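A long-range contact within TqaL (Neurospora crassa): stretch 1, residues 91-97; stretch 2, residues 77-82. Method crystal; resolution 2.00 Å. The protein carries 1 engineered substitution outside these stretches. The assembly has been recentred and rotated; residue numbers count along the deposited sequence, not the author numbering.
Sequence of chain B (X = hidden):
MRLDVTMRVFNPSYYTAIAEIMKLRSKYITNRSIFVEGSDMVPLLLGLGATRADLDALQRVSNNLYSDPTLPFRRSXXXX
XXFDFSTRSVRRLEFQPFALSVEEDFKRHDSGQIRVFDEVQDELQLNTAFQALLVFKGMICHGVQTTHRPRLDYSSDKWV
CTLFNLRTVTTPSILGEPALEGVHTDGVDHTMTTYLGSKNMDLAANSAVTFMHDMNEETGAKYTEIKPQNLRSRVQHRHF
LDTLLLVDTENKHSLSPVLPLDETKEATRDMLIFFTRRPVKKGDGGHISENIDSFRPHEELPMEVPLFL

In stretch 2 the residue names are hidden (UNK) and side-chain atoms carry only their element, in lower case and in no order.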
# COMPACT_ATOMS: atom_id res chain seq x y z
N ARG B 91 -27.59 -8.63 10.77
CA ARG B 91 -28.69 -9.49 10.35
C ARG B 91 -29.94 -8.64 10.10
O ARG B 91 -30.11 -7.57 10.69
CB ARG B 91 -29.00 -10.58 11.40
CG ARG B 91 -29.90 -10.13 12.56
CD ARG B 91 -30.13 -11.27 13.57
NE ARG B 91 -28.87 -11.91 13.91
CZ ARG B 91 -28.16 -11.65 15.00
NH1 ARG B 91 -28.61 -10.77 15.89
NH2 ARG B 91 -27.01 -12.27 15.20
N ARG B 92 -30.80 -9.14 9.22
CA ARG B 92 -32.08 -8.50 8.97
C ARG B 92 -33.04 -8.85 10.09
O ARG B 92 -33.18 -10.02 10.46
CB ARG B 92 -32.65 -8.96 7.63
CG ARG B 92 -34.02 -8.39 7.29
CD ARG B 92 -33.92 -6.92 6.97
NE ARG B 92 -35.20 -6.35 6.57
CZ ARG B 92 -35.67 -6.38 5.32
NH1 ARG B 92 -34.95 -6.94 4.36
NH2 ARG B 92 -36.84 -5.84 5.04
N LEU B 93 -33.72 -7.84 10.64
CA LEU B 93 -34.72 -8.03 11.67
C LEU B 93 -36.12 -7.99 11.07
O LEU B 93 -36.34 -7.45 9.99
CB LEU B 93 -34.61 -6.95 12.74
CG LEU B 93 -33.27 -6.79 13.44
CD1 LEU B 93 -33.35 -5.60 14.38
CD2 LEU B 93 -32.94 -8.05 14.20
N GLU B 94 -37.07 -8.56 11.81
CA GLU B 94 -38.47 -8.57 11.40
C GLU B 94 -39.02 -7.15 11.34
O GLU B 94 -38.52 -6.23 12.00
CB GLU B 94 -39.31 -9.40 12.37
CG GLU B 94 -39.37 -8.77 13.76
CD GLU B 94 -40.42 -9.41 14.65
OE1 GLU B 94 -41.10 -10.34 14.19
OE2 GLU B 94 -40.55 -8.97 15.81
N PHE B 95 -40.09 -6.99 10.56
CA PHE B 95 -40.83 -5.74 10.57
C PHE B 95 -41.34 -5.45 11.98
O PHE B 95 -41.81 -6.35 12.67
CB PHE B 95 -42.01 -5.79 9.60
CG PHE B 95 -42.88 -4.56 9.65
CD1 PHE B 95 -42.47 -3.39 9.03
CD2 PHE B 95 -44.08 -4.56 10.35
CE1 PHE B 95 -43.25 -2.25 9.09
CE2 PHE B 95 -44.87 -3.42 10.40
CZ PHE B 95 -44.45 -2.26 9.77
N GLN B 96 -41.23 -4.19 12.39
CA GLN B 96 -41.77 -3.73 13.67
C GLN B 96 -42.51 -2.42 13.43
O GLN B 96 -41.89 -1.43 12.99
CB GLN B 96 -40.68 -3.56 14.73
CG GLN B 96 -41.28 -3.32 16.11
CD GLN B 96 -40.25 -3.20 17.23
OE1 GLN B 96 -39.06 -3.44 17.02
NE2 GLN B 96 -40.72 -2.89 18.42
N PRO B 97 -43.81 -2.34 13.73
CA PRO B 97 -44.65 -1.16 13.52
C PRO B 97 -44.44 -0.08 14.59
O PRO B 97 -43.80 0.93 14.31
CB PRO B 97 -46.07 -1.73 13.59
CG PRO B 97 -45.95 -2.88 14.54
CD PRO B 97 -44.58 -3.46 14.31
N UNK B 77 -38.15 2.03 0.09
CA UNK B 77 -38.26 0.78 0.83
C UNK B 77 -37.40 0.91 2.07
O UNK B 77 -36.42 1.66 2.08
n UNK B 77 -40.88 -3.33 -1.48
c UNK B 77 -38.38 -2.07 -1.87
c UNK B 77 -37.80 -0.44 0.02
c UNK B 77 -40.57 -2.89 -2.69
c UNK B 77 -38.68 -0.74 -1.20
n UNK B 77 -39.39 -2.30 -2.92
n UNK B 77 -41.44 -3.04 -3.69
N UNK B 78 -37.75 0.19 3.13
CA UNK B 78 -36.92 0.24 4.33
C UNK B 78 -36.84 -1.13 4.98
O UNK B 78 -37.64 -2.03 4.71
c UNK B 78 -37.41 1.27 5.34
n UNK B 78 -39.82 1.24 5.30
o UNK B 78 -38.76 0.24 7.01
c UNK B 78 -38.73 0.87 5.96
N UNK B 79 -35.84 -1.27 5.84
CA UNK B 79 -35.63 -2.49 6.60
C UNK B 79 -34.81 -2.21 7.83
O UNK B 79 -33.97 -1.30 7.84
N UNK B 80 -35.06 -2.98 8.88
CA UNK B 80 -34.31 -2.89 10.13
C UNK B 80 -33.24 -3.96 10.13
O UNK B 80 -33.51 -5.12 9.81
c UNK B 80 -36.24 -1.98 11.59
c UNK B 80 -36.65 -3.79 14.57
c UNK B 80 -37.28 -2.42 12.61
n UNK B 80 -37.18 -4.91 14.08
n UNK B 80 -36.06 -3.82 15.75
n UNK B 80 -36.70 -2.64 13.92
c UNK B 80 -35.22 -3.08 11.35
N UNK B 81 -32.02 -3.56 10.50
CA UNK B 81 -30.91 -4.48 10.67
C UNK B 81 -30.36 -4.33 12.08
O UNK B 81 -30.60 -3.33 12.75
c UNK B 81 -30.51 -5.75 6.24
c UNK B 81 -31.28 -3.48 6.24
c UNK B 81 -30.08 -5.59 7.56
c UNK B 81 -31.11 -4.69 5.58
c UNK B 81 -29.80 -4.23 9.64
c UNK B 81 -30.86 -3.34 7.55
c UNK B 81 -30.26 -4.39 8.22
N UNK B 82 -29.65 -5.36 12.51
CA UNK B 82 -29.00 -5.39 13.82
C UNK B 82 -27.50 -5.56 13.62
O UNK B 82 -27.06 -6.53 12.99
c UNK B 82 -29.55 -6.52 14.68
s UNK B 82 -28.62 -6.75 16.22
O HOH W 1 -36.78 -5.25 8.68

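Position 77 carries seven side-chain atoms: three carbons and a nitrogen in a chain, then a carbon bearing two further nitrogens. It lies out of reach of stretch 1. That guanidinium makes it R77; its three nitrogens are satisfied elsewhere in the structure, so it adds nothing to this contact.

Position 78 has four side-chain atoms, two carbons with one oxygen and one nitrogen on the second. The short planar end could be a carboxylate by shape, but the elements give an amide. The CA-to-CB bond points sideways, and stretch 1 meets this position mainly through its backbone, where the carbonyl O of 78 lies 3.9 Å from NH2 of R92. The residue is N78.

Position 79 has no side-chain atoms at all. The absence matters here, because NE of R92 passes 3.9 Å from the CA of 79, and an ideal CB on that CA would sit 2.9 Å from the same NE, a clash. The residue is G79, and its bare backbone leaves the room that the R92 side chain runs through.

Position 80 repeats the pattern of three carbons, a nitrogen, and a carbon with two nitrogens. It gives up more area to stretch 1 than any other residue of stretch 2. Although its CA-to-CB bond points sideways, the end of the chain comes nearer, and one end nitrogen reaches the backbone O of E94, at the edge of the planar group, while CD1 of L93 covers one face and OE1 of Q96 lies over the opposite face. This is R80. NH1 of R80 donates a hydrogen bond of 2.8 Å to O of E94; NH2 of R80 lies 3.5 Å from CD1 of L93 and 3.3 Å from OE1 of Q96, the latter at too poor an angle for a hydrogen bond.

Position 81 shows one carbon leading to a six-carbon ring with no further atom. Over one face of the ring lies CD of R92, 4.0 Å from the centroid and 25° off the normal, a CH-pi contact that uses the aliphatic part of an arginine as a lid. The residue is F81.

Position 82 ends after one carbon and one sulfur. Its CB packs 3.8 Å from CD2 of L93, and the sulfur lies near NH1 of R91. It is C82, with SG of C82 4.0 Å from NH1 of R91.

The contact begins as an antiparallel sheet. R91 and C82 form the hydrogen-bonded pair, with N of R91 to O of C82 at 3.1 Å and N of C82 to O of R91 at 2.9 Å; R92 and F81 form the next, non-hydrogen-bonded pair. The side chains of R91 and C82 lie on one face of the sheet, those of R92 and F81 on the other. N of L93 then donates to O of R80 at 2.9 Å, nearly straight at 169°. Beyond it, the side chain of R80 reaches to the loop, where NH1 of R80 bonds the backbone O of E94. One water ties the junction, accepting from N of R80 and NE of R92 and donating to O of L93. The rule is economical: backbone pairing sets the register, and one long side chain extends the grip past it.

Stretch 2 77-82: RNGRFC
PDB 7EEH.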